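Local coordinates for protein oligopeptide ABC transporter OppAIV (Borrelia burgdorferi B31, PDB 4GL8) that probably binds oligopeptides outside the inner membrane and hands them to an ABC transporter for uptake, as related oligopeptide-binding proteins do, at residues A[326-332]-A[494-499]; A[453-458]-A[484-489]; A[60-64]-A[183-187]; A[365-371]-A[397-402]. All blocks are in the same frame, centred on the assembly; numbering follows the deposited sequence. Where two conformers were deposited one is given.

Interaction 1: A[326-332]-A[494-499]; sequences SSIPTRR and FLNITS
S327 puts a side-chain oxygen where a strand would offer a backbone carbonyl: its OG takes the hydrogen bond of S499 N at 3.0 Å, the N-H bent to 146°. With OG beside its own backbone N (chi1 -67°), the hydroxyl turns to the neighbouring strand; S499 OG in turn is hydrogen-bonded to S326 OG at 3.0 Å. Regular antiparallel pairing follows at I328 and I497, joined by two backbone bonds, with their CB atoms 4.1 Å apart on one face; P329 and N496 form the adjacent non-hydrogen-bonded pair. T330 N then donates to L495 O at 3.1 Å. The T330 methyl CG2 lies 3.9 Å from I497 CD1, while its OG1 accepts from R332 N, closing an ST turn that ends the pairing. L495 and N496 both face S289 on the far side, a classic beta bulge. The pairing rests mostly on backbone and hydroxyl bonds, which implies that the hold of short strand 328-329 on long strand 492-504 depends little on side-chain packing.

Interaction 2: A[453-458]-A[484-489]; sequences YSNSEY and IIIERD
D489 OD2 is gripped by two donors, Y453 OH and N455 ND2, each at 2.8 Å. The tyrosine hydroxyl comes in on the anti side of the carboxylate and the amide on the syn side, both slightly out of its plane, so one oxygen ties the C-terminal part of helix 471-489 to the residues that lead into helix 456-466. N455 is the N-cap of helix 456-466: its OD1 accepts from Y458 N at 2.9 Å in a nearly straight bond of 171°, while the other end of the same amide holds the aspartate. The two bonds together fix the rotation of the amide. Further out, E457 and R488 form a salt bridge with NH1 2.9 Å from OE1; the oxygen lies close to the guanidinium plane, whereas the arginine approaches from above the carboxylate plane. A bend at chi3 (91°) lays the guanidinium over I484, whose CG1 sits against one face. D489 probably also feels the charge of R488, although their own ion pair is long. Beneath this polar rim the contact turns apolar. I484 CD1 packs on E457 CG, and I485 CG2 touches both tyrosine rings, at Y453 CE2 and Y458 CE2. Y458 OH is bonded to L438 O, and I485 CD1 rests 3.6 Å from that same Y458 OH.

Interaction 3: A[60-64]-A[183-187]; sequences MFLGI and IPVPM
F61 meets the second segment with CB and with one side of its ring: CB touches I183 CG2 at 3.5 Å, CD2 passes P184 O, and CE2 lies 3.9 Å from P186 CD. With its CG beside the backbone N (chi1 -64°), the phenylalanine points its ring along P184 and P186. L62 turns its side chain the other way, against L78 and Y229, and contributes its carbonyl: L62 O lies 3.6 Å from I183 CG2. A water donates to P184 O at 2.9 Å and lies 2.5 Å from L62 O, too close for a confident hydrogen bond. It appears to link the two carbonyls; no direct hydrogen bond joins the segments. At G63 the backbones come nearest, its CA atom 4.5 Å from that of I183, and I183 CG1 packs against the glycine CA. In the conformer given, I64 CG1 comes only to 4.3 Å from P184 CG, a loose and less certain touch; its side chain also touches A79 and Y116. The contact joins the loop before strand 65-67 to the one before helix 187-193, where P186 is the N-cap residue. L78 and I112 also touch P184. P184 and P186 have no N-H, and the N-H groups of L62 and V185 go to S206 OG and S115 OG, leaving chiefly apolar packing between the segments.

Interaction 4: A[365-371]-A[397-402]; sequences NGNNFPL and LNINVQ
F369 and I399 make the close-packed part of the contact. I399 CG2 sits 3.8 Å from F369 CG and forms an off-centre CH-pi contact, 4.2 Å from the ring centroid and 30° off its normal, while CD1 spreads over a face of the ring toward CE2. CG1 of I399 is wedged between its backbone N and carbonyl carbon (chi1 71°), which carries CD1 out along the ring. L358, V305 and L309 pack around this pair, and Y363 meets the phenylalanine edge-to-face. F369 also ends a type II beta turn begun at G366, its N bonded to G366 O. Beyond L371 the chain enters strand 372-377, which pairs in parallel with strand 401-406; segment 397-402 leaves helix 380-397 at N398 with positive phi and runs into that partner strand. Ahead of the paired strands, water lies between the two backbones. One water lies 2.9 Å from both G366 O and N398 O and can bridge them, a second accepts from N400 N and lies within reach of F369 O, and a third donates to N400 O at 2.7 Å and lies doubtfully close to P370 O. The outer side is more exposed and polar. N398 ND2 donates to N365 O at 2.9 Å, while its OD1 accepts from K394, which also bonds N400 OD1. At the other end exposed L371 lies across Q402, its CD2 3.8 Å from the amide carbon CD.

In the fold
From the N terminus, interaction 3 closes first, a loop from 60-64 to 183-187 that joins the approach to strand 65-67 with the entry to helix 187-193. It lies across the chain's centre from the other three. Interaction 1 then opens at 326-332 and does not close until 494-499; within that span sit interaction 4 and, after it, interaction 2, two short loops in series that do not cross. Interaction 4 leads into paired strands 372-377 and 401-406, and interaction 2 ties together helices 456-466 and 471-489. Interactions 1 and 2 touch directly: R331 NH2 probably bonds I486 O, and F494 packs against I485 and I486 of helix 471-489. Interactions 3 and 4 lie farthest apart, their centres 49 Å distant.

Interaction 1: A[326-332]-A[494-499]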
loop_
_atom_site.group_PDB
_atom_site.type_symbol
_atom_site.label_atom_id
_atom_site.label_comp_id
_atom_site.label_asym_id
_atom_site.label_seq_id
_atom_site.Cartn_x
_atom_site.Cartn_y
_atom_site.Cartn_z
ATOM N N SER A 326 12.255 -9.934 12.527
ATOM C CA SER A 326 11.230 -11.018 12.535
ATOM C C SER A 326 10.511 -11.099 11.183
ATOM O O SER A 326 9.604 -11.895 10.993
ATOM C CB SER A 326 10.162 -10.900 13.647
ATOM O OG SER A 326 9.100 -10.041 13.230
ATOM N N SER A 327 10.906 -10.261 10.242
ATOM C CA SER A 327 10.521 -10.437 8.861
ATOM C C SER A 327 10.866 -11.834 8.399
ATOM O O SER A 327 11.850 -12.414 8.827
ATOM C CB SER A 327 11.244 -9.418 7.988
ATOM O OG SER A 327 10.789 -8.109 8.294
ATOM N N ILE A 328 10.053 -12.360 7.498
ATOM C CA ILE A 328 10.218 -13.709 7.006
ATOM C C ILE A 328 10.970 -13.645 5.672
ATOM O O ILE A 328 10.453 -13.135 4.710
ATOM C CB ILE A 328 8.865 -14.402 6.742
ATOM C CG1 ILE A 328 7.900 -14.305 7.947
ATOM C CG2 ILE A 328 9.087 -15.846 6.304
ATOM C CD1 ILE A 328 8.259 -15.184 9.113
ATOM N N PRO A 329 12.173 -14.221 5.607
ATOM C CA PRO A 329 12.858 -14.294 4.312
ATOM C C PRO A 329 12.112 -15.214 3.349
ATOM O O PRO A 329 11.621 -16.236 3.766
ATOM C CB PRO A 329 14.245 -14.836 4.683
ATOM C CG PRO A 329 14.033 -15.587 5.943
ATOM C CD PRO A 329 12.888 -14.952 6.672
ATOM N N THR A 330 11.989 -14.831 2.083
ATOM C CA THR A 330 11.135 -15.570 1.138
ATOM C C THR A 330 11.482 -15.337 -0.348
ATOM O O THR A 330 12.034 -14.314 -0.725
ATOM C CB THR A 330 9.617 -15.281 1.351
ATOM O OG1 THR A 330 8.840 -16.314 0.758
ATOM C CG2 THR A 330 9.198 -13.974 0.702
ATOM N N ARG A 331 11.145 -16.323 -1.171
ATOM C CA ARG A 331 11.166 -16.196 -2.608
ATOM C C ARG A 331 9.758 -15.887 -3.124
ATOM O O ARG A 331 9.572 -15.635 -4.323
ATOM C CB ARG A 331 11.675 -17.481 -3.217
ATOM C CG ARG A 331 13.160 -17.705 -2.997
ATOM C CD ARG A 331 13.954 -17.088 -4.128
ATOM N NE ARG A 331 13.480 -17.573 -5.418
ATOM C CZ ARG A 331 13.728 -18.794 -5.907
ATOM N NH1 ARG A 331 14.483 -19.653 -5.252
ATOM N NH2 ARG A 331 13.222 -19.141 -7.080
ATOM N N ARG A 332 8.780 -15.904 -2.207
ATOM C CA ARG A 332 7.379 -15.653 -2.531
ATOM C C ARG A 332 7.089 -14.203 -2.847
ATOM O O ARG A 332 7.756 -13.286 -2.352
ATOM C CB ARG A 332 6.434 -16.089 -1.388
ATOM C CG ARG A 332 6.364 -17.605 -1.116
ATOM C CD ARG A 332 5.287 -18.327 -1.915
ATOM N NE ARG A 332 4.001 -17.691 -1.682
ATOM C CZ ARG A 332 3.179 -17.932 -0.661
ATOM N NH1 ARG A 332 3.426 -18.881 0.230
ATOM N NH2 ARG A 332 2.058 -17.235 -0.555
ATOM N N PHE A 494 12.478 -10.920 -5.128
ATOM C CA PHE A 494 11.610 -10.974 -3.964
ATOM C C PHE A 494 12.448 -11.334 -2.743
ATOM O O PHE A 494 13.227 -12.301 -2.767
ATOM C CB PHE A 494 10.500 -12.005 -4.180
ATOM C CG PHE A 494 9.603 -11.681 -5.337
ATOM C CD1 PHE A 494 8.599 -10.754 -5.201
ATOM C CD2 PHE A 494 9.778 -12.295 -6.566
ATOM C CE1 PHE A 494 7.772 -10.450 -6.278
ATOM C CE2 PHE A 494 8.953 -12.013 -7.639
ATOM C CZ PHE A 494 7.960 -11.073 -7.508
ATOM N N LEU A 495 12.254 -10.580 -1.673
ATOM C CA LEU A 495 13.141 -10.638 -0.526
ATOM C C LEU A 495 12.520 -11.141 0.774
ATOM O O LEU A 495 13.054 -12.042 1.410
ATOM C CB LEU A 495 13.741 -9.248 -0.282
ATOM C CG LEU A 495 14.716 -8.761 -1.362
ATOM C CD1 LEU A 495 15.058 -7.304 -1.157
ATOM C CD2 LEU A 495 15.978 -9.578 -1.348
ATOM N N ASN A 496 11.435 -10.529 1.218
ATOM C CA ASN A 496 10.819 -11.000 2.448
ATOM C C ASN A 496 9.400 -10.519 2.600
ATOM O O ASN A 496 8.917 -9.689 1.819
ATOM C CB ASN A 496 11.641 -10.597 3.673
ATOM C CG ASN A 496 11.884 -9.110 3.736
ATOM O OD1 ASN A 496 10.960 -8.328 3.942
ATOM N ND2 ASN A 496 13.142 -8.708 3.548
ATOM N N ILE A 497 8.728 -11.113 3.576
ATOM C CA ILE A 497 7.436 -10.673 4.024
ATOM C C ILE A 497 7.717 -9.828 5.242
ATOM O O ILE A 497 8.295 -10.305 6.225
ATOM C CB ILE A 497 6.544 -11.843 4.462
ATOM C CG1 ILE A 497 6.474 -12.929 3.372
ATOM C CG2 ILE A 497 5.186 -11.299 4.903
ATOM C CD1 ILE A 497 5.865 -12.495 2.041
ATOM N N THR A 498 7.263 -8.590 5.205
ATOM C CA THR A 498 7.714 -7.551 6.151
ATOM C C THR A 498 7.128 -7.710 7.554
ATOM O O THR A 498 6.010 -8.173 7.701
ATOM C CB THR A 498 7.314 -6.168 5.584
ATOM O OG1 THR A 498 8.201 -5.832 4.509
ATOM C CG2 THR A 498 7.330 -5.086 6.659
ATOM N N SER A 499 7.901 -7.317 8.564
ATOM C CA SER A 499 7.403 -7.068 9.921
ATOM C C SER A 499 7.720 -5.637 10.292
ATOM O O SER A 499 8.863 -5.242 10.210
ATOM C CB SER A 499 8.090 -7.982 10.937
ATOM O OG SER A 499 7.714 -9.336 10.702
#

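Interaction 2: A[453-458]-A[484-489]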
loop_
_atom_site.group_PDB
_atom_site.type_symbol
_atom_site.label_atom_id
_atom_site.label_comp_id
_atom_site.label_asym_id
_atom_site.label_seq_id
_atom_site.Cartn_x
_atom_site.Cartn_y
_atom_site.Cartn_z
ATOM N N TYR A 453 7.255 -5.468 -17.516
ATOM C CA TYR A 453 7.054 -6.901 -17.454
ATOM C C TYR A 453 5.712 -7.208 -18.102
ATOM O O TYR A 453 4.720 -6.497 -17.891
ATOM C CB TYR A 453 7.108 -7.430 -16.026
ATOM C CG TYR A 453 6.817 -8.920 -15.939
ATOM C CD1 TYR A 453 7.683 -9.858 -16.470
ATOM C CD2 TYR A 453 5.668 -9.377 -15.325
ATOM C CE1 TYR A 453 7.402 -11.214 -16.395
ATOM C CE2 TYR A 453 5.388 -10.733 -15.227
ATOM C CZ TYR A 453 6.253 -11.647 -15.767
ATOM O OH TYR A 453 5.938 -12.997 -15.682
ATOM N N SER A 454 5.695 -8.259 -18.914
ATOM C CA SER A 454 4.475 -8.706 -19.559
ATOM C C SER A 454 4.580 -10.162 -19.952
ATOM O O SER A 454 5.352 -10.546 -20.807
ATOM C CB SER A 454 4.163 -7.877 -20.814
ATOM O OG SER A 454 2.965 -8.367 -21.402
ATOM N N ASN A 455 3.786 -10.971 -19.296
ATOM C CA ASN A 455 3.714 -12.370 -19.612
ATOM C C ASN A 455 2.236 -12.680 -19.796
ATOM O O ASN A 455 1.446 -12.620 -18.845
ATOM C CB ASN A 455 4.336 -13.199 -18.497
ATOM C CG ASN A 455 4.263 -14.676 -18.784
ATOM O OD1 ASN A 455 3.195 -15.200 -19.020
ATOM N ND2 ASN A 455 5.381 -15.335 -18.778
ATOM N N SER A 456 1.857 -12.952 -21.031
ATOM C CA SER A 456 0.449 -13.136 -21.344
ATOM C C SER A 456 -0.133 -14.405 -20.690
ATOM O O SER A 456 -1.291 -14.410 -20.309
ATOM C CB SER A 456 0.235 -13.111 -22.866
ATOM O OG SER A 456 0.761 -14.278 -23.428
ATOM N N GLU A 457 0.674 -15.447 -20.499
ATOM C CA GLU A 457 0.195 -16.618 -19.782
ATOM C C GLU A 457 -0.190 -16.271 -18.325
ATOM O O GLU A 457 -1.259 -16.677 -17.850
ATOM C CB GLU A 457 1.198 -17.775 -19.794
ATOM C CG GLU A 457 0.839 -18.805 -18.718
ATOM C CD GLU A 457 1.697 -20.072 -18.705
ATOM O OE1 GLU A 457 2.886 -20.045 -19.113
ATOM O OE2 GLU A 457 1.157 -21.110 -18.266
ATOM N N TYR A 458 0.677 -15.527 -17.634
ATOM C CA TYR A 458 0.363 -14.937 -16.318
ATOM C C TYR A 458 -0.932 -14.102 -16.315
ATOM O O TYR A 458 -1.840 -14.348 -15.493
ATOM C CB TYR A 458 1.536 -14.082 -15.826
ATOM C CG TYR A 458 1.397 -13.539 -14.421
ATOM C CD1 TYR A 458 0.867 -12.273 -14.192
ATOM C CD2 TYR A 458 1.837 -14.250 -13.341
ATOM C CE1 TYR A 458 0.749 -11.752 -12.918
ATOM C CE2 TYR A 458 1.730 -13.737 -12.052
ATOM C CZ TYR A 458 1.188 -12.485 -11.851
ATOM O OH TYR A 458 1.075 -11.986 -10.581
ATOM N N ILE A 484 5.127 -18.612 -11.937
ATOM C CA ILE A 484 5.748 -18.011 -13.116
ATOM C C ILE A 484 6.640 -16.836 -12.721
ATOM O O ILE A 484 7.767 -16.738 -13.189
ATOM C CB ILE A 484 4.698 -17.538 -14.157
ATOM C CG1 ILE A 484 3.977 -18.726 -14.796
ATOM C CG2 ILE A 484 5.334 -16.695 -15.243
ATOM C CD1 ILE A 484 2.769 -18.296 -15.580
ATOM N N ILE A 485 6.146 -15.932 -11.890
ATOM C CA ILE A 485 6.991 -14.809 -11.437
ATOM C C ILE A 485 8.084 -15.193 -10.422
ATOM O O ILE A 485 9.187 -14.682 -10.518
ATOM C CB ILE A 485 6.176 -13.600 -10.950
ATOM C CG1 ILE A 485 5.352 -13.933 -9.715
ATOM C CG2 ILE A 485 5.315 -13.094 -12.112
ATOM C CD1 ILE A 485 4.391 -12.830 -9.314
ATOM N N ILE A 486 7.803 -16.097 -9.485
ATOM C CA ILE A 486 8.828 -16.478 -8.484
ATOM C C ILE A 486 9.831 -17.581 -8.853
ATOM O O ILE A 486 10.906 -17.583 -8.272
ATOM C CB ILE A 486 8.236 -16.742 -7.053
ATOM C CG1 ILE A 486 7.529 -18.087 -6.935
ATOM C CG2 ILE A 486 7.268 -15.633 -6.654
ATOM C CD1 ILE A 486 6.972 -18.325 -5.538
ATOM N N GLU A 487 9.498 -18.509 -9.764
ATOM C CA GLU A 487 10.441 -19.588 -10.204
ATOM C C GLU A 487 10.902 -19.524 -11.658
ATOM O O GLU A 487 11.814 -20.253 -12.017
ATOM C CB GLU A 487 9.855 -21.008 -10.099
ATOM C CG GLU A 487 8.884 -21.303 -8.970
ATOM C CD GLU A 487 8.518 -22.814 -8.875
ATOM O OE1 GLU A 487 7.491 -23.128 -8.244
ATOM O OE2 GLU A 487 9.240 -23.698 -9.408
ATOM N N ARG A 488 10.245 -18.746 -12.507
ATOM C CA ARG A 488 10.542 -18.783 -13.941
ATOM C C ARG A 488 11.008 -17.447 -14.487
ATOM O O ARG A 488 12.096 -17.368 -15.009
ATOM C CB ARG A 488 9.328 -19.276 -14.747
ATOM C CG ARG A 488 9.628 -19.517 -16.223
ATOM C CD ARG A 488 8.517 -20.293 -16.937
ATOM N NE ARG A 488 7.504 -19.421 -17.534
ATOM C CZ ARG A 488 6.228 -19.770 -17.771
ATOM N NH1 ARG A 488 5.395 -18.881 -18.317
ATOM N NH2 ARG A 488 5.764 -20.993 -17.458
ATOM N N ASP A 489 10.182 -16.407 -14.401
ATOM C CA ASP A 489 10.504 -15.130 -15.038
ATOM C C ASP A 489 11.339 -14.181 -14.169
ATOM O O ASP A 489 12.046 -13.359 -14.721
ATOM C CB ASP A 489 9.243 -14.408 -15.532
ATOM C CG ASP A 489 8.641 -15.041 -16.799
ATOM O OD1 ASP A 489 9.193 -16.038 -17.307
ATOM O OD2 ASP A 489 7.596 -14.529 -17.274
#

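Interaction 3: A[60-64]-A[183-187]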
loop_
_atom_site.group_PDB
_atom_site.type_symbol
_atom_site.label_atom_id
_atom_site.label_comp_id
_atom_site.label_asym_id
_atom_site.label_seq_id
_atom_site.Cartn_x
_atom_site.Cartn_y
_atom_site.Cartn_z
ATOM N N MET A 60 -9.267 10.912 8.019
ATOM C CA MET A 60 -10.100 12.021 7.649
ATOM C C MET A 60 -11.310 11.644 6.842
ATOM O O MET A 60 -12.288 12.333 6.934
ATOM C CB MET A 60 -9.303 13.049 6.879
ATOM C CG MET A 60 -8.112 13.540 7.658
ATOM S SD MET A 60 -7.371 15.008 6.960
ATOM C CE MET A 60 -6.470 14.312 5.601
ATOM N N PHE A 61 -11.228 10.580 6.048
ATOM C CA PHE A 61 -12.297 10.181 5.136
ATOM C C PHE A 61 -12.782 8.780 5.468
ATOM O O PHE A 61 -12.023 7.810 5.440
ATOM C CB PHE A 61 -11.838 10.288 3.669
ATOM C CG PHE A 61 -11.530 11.697 3.250
ATOM C CD1 PHE A 61 -10.273 12.244 3.482
ATOM C CD2 PHE A 61 -12.510 12.499 2.712
ATOM C CE1 PHE A 61 -10.014 13.569 3.155
ATOM C CE2 PHE A 61 -12.252 13.812 2.378
ATOM C CZ PHE A 61 -11.002 14.357 2.609
ATOM N N LEU A 62 -14.071 8.715 5.781
ATOM C CA LEU A 62 -14.791 7.483 6.035
ATOM C C LEU A 62 -15.174 6.812 4.718
ATOM O O LEU A 62 -15.751 7.444 3.844
ATOM C CB LEU A 62 -16.040 7.827 6.819
ATOM C CG LEU A 62 -16.718 6.734 7.613
ATOM C CD1 LEU A 62 -15.737 6.122 8.621
ATOM C CD2 LEU A 62 -17.937 7.358 8.306
ATOM N N GLY A 63 -14.784 5.558 4.559
ATOM C CA GLY A 63 -15.205 4.753 3.442
ATOM C C GLY A 63 -16.627 4.234 3.594
ATOM O O GLY A 63 -17.254 4.403 4.633
ATOM N N ILE A 64 -17.135 3.582 2.547
ATOM C CA ILE A 64 -18.460 2.978 2.624
ATOM C C ILE A 64 -18.387 1.953 3.770
ATOM O O ILE A 64 -19.316 1.829 4.586
ATOM C CB ILE A 64 -18.903 2.370 1.270
ATOM C CG1 ILE A 64 -19.104 3.487 0.227
ATOM C CG2 ILE A 64 -20.212 1.622 1.430
ATOM C CD1 ILE A 64 -19.143 3.007 -1.215
ATOM N N ILE A 183 -12.748 5.350 -1.402
ATOM C CA ILE A 183 -13.330 6.239 -0.397
ATOM C C ILE A 183 -13.932 7.448 -1.101
ATOM O O ILE A 183 -13.263 8.072 -1.907
ATOM C CB ILE A 183 -12.293 6.657 0.677
ATOM C CG1 ILE A 183 -11.818 5.404 1.408
ATOM C CG2 ILE A 183 -12.910 7.646 1.651
ATOM C CD1 ILE A 183 -10.729 5.628 2.436
ATOM N N PRO A 184 -15.205 7.760 -0.819
ATOM C CA PRO A 184 -15.832 8.898 -1.487
ATOM C C PRO A 184 -15.205 10.232 -1.087
ATOM O O PRO A 184 -14.773 10.396 0.077
ATOM C CB PRO A 184 -17.297 8.833 -1.012
ATOM C CG PRO A 184 -17.482 7.390 -0.585
ATOM C CD PRO A 184 -16.168 7.042 0.033
ATOM N N VAL A 185 -15.191 11.168 -2.045
ATOM C CA VAL A 185 -14.635 12.505 -1.830
ATOM C C VAL A 185 -15.701 13.557 -2.116
ATOM O O VAL A 185 -16.648 13.271 -2.831
ATOM C CB VAL A 185 -13.389 12.752 -2.706
ATOM C CG1 VAL A 185 -12.244 11.883 -2.238
ATOM C CG2 VAL A 185 -13.691 12.488 -4.170
ATOM N N PRO A 186 -15.551 14.780 -1.555
ATOM C CA PRO A 186 -16.617 15.804 -1.628
ATOM C C PRO A 186 -16.665 16.574 -2.949
ATOM O O PRO A 186 -15.927 17.570 -3.158
ATOM C CB PRO A 186 -16.293 16.742 -0.465
ATOM C CG PRO A 186 -14.827 16.568 -0.232
ATOM C CD PRO A 186 -14.522 15.126 -0.565
ATOM N N MET A 187 -17.576 16.147 -3.812
ATOM C CA MET A 187 -17.597 16.658 -5.162
ATOM C C MET A 187 -17.978 18.121 -5.263
ATOM O O MET A 187 -17.478 18.793 -6.134
ATOM C CB MET A 187 -18.448 15.788 -6.080
ATOM C CG MET A 187 -17.720 14.485 -6.455
ATOM S SD MET A 187 -16.036 14.707 -7.080
ATOM C CE MET A 187 -16.367 15.438 -8.670
HETATM O O HOH W 1 -15.895 9.661 2.622
#

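Interaction 4: A[365-371]-A[397-402]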
loop_
_atom_site.group_PDB
_atom_site.type_symbol
_atom_site.label_atom_id
_atom_site.label_comp_id
_atom_site.label_asym_id
_atom_site.label_seq_id
_atom_site.Cartn_x
_atom_site.Cartn_y
_atom_site.Cartn_z
ATOM N N ASN A 365 32.645 -13.995 -14.034
ATOM C CA ASN A 365 33.207 -13.220 -12.911
ATOM C C ASN A 365 32.876 -11.724 -12.950
ATOM O O ASN A 365 33.647 -10.895 -12.468
ATOM C CB ASN A 365 34.720 -13.434 -12.779
ATOM C CG ASN A 365 35.238 -13.042 -11.385
ATOM O OD1 ASN A 365 34.611 -13.366 -10.364
ATOM N ND2 ASN A 365 36.365 -12.310 -11.339
ATOM N N GLY A 366 31.716 -11.408 -13.524
ATOM C CA GLY A 366 31.236 -10.055 -13.641
ATOM C C GLY A 366 31.745 -9.239 -14.811
ATOM O O GLY A 366 31.328 -8.101 -14.966
ATOM N N ASN A 367 32.629 -9.798 -15.635
ATOM C CA ASN A 367 33.221 -9.053 -16.765
ATOM C C ASN A 367 32.172 -8.431 -17.692
ATOM O O ASN A 367 31.214 -9.099 -18.094
ATOM C CB ASN A 367 34.107 -9.946 -17.631
ATOM C CG ASN A 367 35.335 -10.440 -16.909
ATOM O OD1 ASN A 367 35.753 -9.886 -15.896
ATOM N ND2 ASN A 367 35.928 -11.498 -17.444
ATOM N N ASN A 368 32.353 -7.146 -17.990
ATOM C CA ASN A 368 31.462 -6.392 -18.850
ATOM C C ASN A 368 30.050 -6.165 -18.332
ATOM O O ASN A 368 29.240 -5.580 -19.045
ATOM C CB ASN A 368 31.442 -7.010 -20.257
ATOM C CG ASN A 368 32.814 -6.988 -20.902
ATOM O OD1 ASN A 368 33.430 -5.923 -21.018
ATOM N ND2 ASN A 368 33.319 -8.154 -21.284
ATOM N N PHE A 369 29.756 -6.549 -17.082
ATOM C CA PHE A 369 28.493 -6.135 -16.460
ATOM C C PHE A 369 28.452 -4.607 -16.297
ATOM O O PHE A 369 29.374 -4.025 -15.746
ATOM C CB PHE A 369 28.253 -6.803 -15.113
ATOM C CG PHE A 369 26.780 -6.875 -14.752
ATOM C CD1 PHE A 369 25.960 -7.871 -15.313
ATOM C CD2 PHE A 369 26.203 -5.927 -13.923
ATOM C CE1 PHE A 369 24.618 -7.942 -15.024
ATOM C CE2 PHE A 369 24.847 -5.982 -13.655
ATOM C CZ PHE A 369 24.050 -7.000 -14.197
ATOM N N PRO A 370 27.393 -3.948 -16.804
ATOM C CA PRO A 370 27.409 -2.485 -16.704
ATOM C C PRO A 370 27.156 -1.965 -15.291
ATOM O O PRO A 370 26.652 -2.687 -14.421
ATOM C CB PRO A 370 26.272 -2.041 -17.638
ATOM C CG PRO A 370 25.405 -3.248 -17.801
ATOM C CD PRO A 370 26.274 -4.450 -17.621
ATOM N N LEU A 371 27.478 -0.703 -15.080
ATOM C CA LEU A 371 27.226 -0.055 -13.819
ATOM C C LEU A 371 25.759 0.365 -13.726
ATOM O O LEU A 371 25.381 1.389 -14.235
ATOM C CB LEU A 371 28.168 1.156 -13.691
ATOM C CG LEU A 371 28.088 1.945 -12.374
ATOM C CD1 LEU A 371 28.536 1.084 -11.199
ATOM C CD2 LEU A 371 28.904 3.219 -12.464
ATOM N N LEU A 397 28.793 -12.014 -6.944
ATOM C CA LEU A 397 28.729 -11.928 -8.391
ATOM C C LEU A 397 29.865 -11.090 -8.977
ATOM O O LEU A 397 30.091 -11.141 -10.179
ATOM C CB LEU A 397 27.353 -11.369 -8.792
ATOM C CG LEU A 397 26.109 -12.247 -8.552
ATOM C CD1 LEU A 397 24.864 -11.578 -9.104
ATOM C CD2 LEU A 397 26.263 -13.603 -9.222
ATOM N N ASN A 398 30.602 -10.356 -8.126
ATOM C CA ASN A 398 31.606 -9.392 -8.577
ATOM C C ASN A 398 31.039 -8.360 -9.546
ATOM O O ASN A 398 31.701 -7.969 -10.502
ATOM C CB ASN A 398 32.815 -10.098 -9.216
ATOM C CG ASN A 398 34.028 -9.188 -9.295
ATOM O OD1 ASN A 398 34.167 -8.283 -8.484
ATOM N ND2 ASN A 398 34.892 -9.404 -10.279
ATOM N N ILE A 399 29.809 -7.916 -9.299
ATOM C CA ILE A 399 29.282 -6.749 -10.013
ATOM C C ILE A 399 29.131 -5.562 -9.073
ATOM O O ILE A 399 28.890 -5.755 -7.860
ATOM C CB ILE A 399 27.947 -7.050 -10.698
ATOM C CG1 ILE A 399 26.830 -7.212 -9.696
ATOM C CG2 ILE A 399 28.051 -8.325 -11.532
ATOM C CD1 ILE A 399 25.581 -7.750 -10.327
ATOM N N ASN A 400 29.248 -4.353 -9.655
ATOM C CA ASN A 400 29.158 -3.076 -8.936
ATOM C C ASN A 400 27.896 -2.284 -9.277
ATOM O O ASN A 400 27.569 -2.063 -10.452
ATOM C CB ASN A 400 30.331 -2.199 -9.315
ATOM C CG ASN A 400 31.651 -2.873 -9.066
ATOM O OD1 ASN A 400 32.075 -3.030 -7.923
ATOM N ND2 ASN A 400 32.309 -3.274 -10.129
ATOM N N VAL A 401 27.204 -1.830 -8.249
ATOM C CA VAL A 401 26.064 -0.971 -8.448
ATOM C C VAL A 401 26.304 0.321 -7.684
ATOM O O VAL A 401 27.106 0.352 -6.754
ATOM C CB VAL A 401 24.756 -1.625 -7.965
ATOM C CG1 VAL A 401 24.424 -2.846 -8.815
ATOM C CG2 VAL A 401 24.816 -1.990 -6.479
ATOM N N GLN A 402 25.608 1.381 -8.082
ATOM C CA GLN A 402 25.681 2.658 -7.362
ATOM C C GLN A 402 24.342 2.937 -6.709
ATOM O O GLN A 402 23.301 2.680 -7.305
ATOM C CB GLN A 402 26.093 3.791 -8.307
ATOM C CG GLN A 402 27.603 3.898 -8.412
ATOM C CD GLN A 402 28.080 5.064 -9.236
ATOM O OE1 GLN A 402 27.304 5.725 -9.940
ATOM N NE2 GLN A 402 29.362 5.316 -9.170
HETATM O O HOH W 2 31.511 -6.198 -12.798
HETATM O O HOH W 3 29.440 -4.065 -12.552
HETATM O O HOH W 4 25.677 -2.975 -12.117
#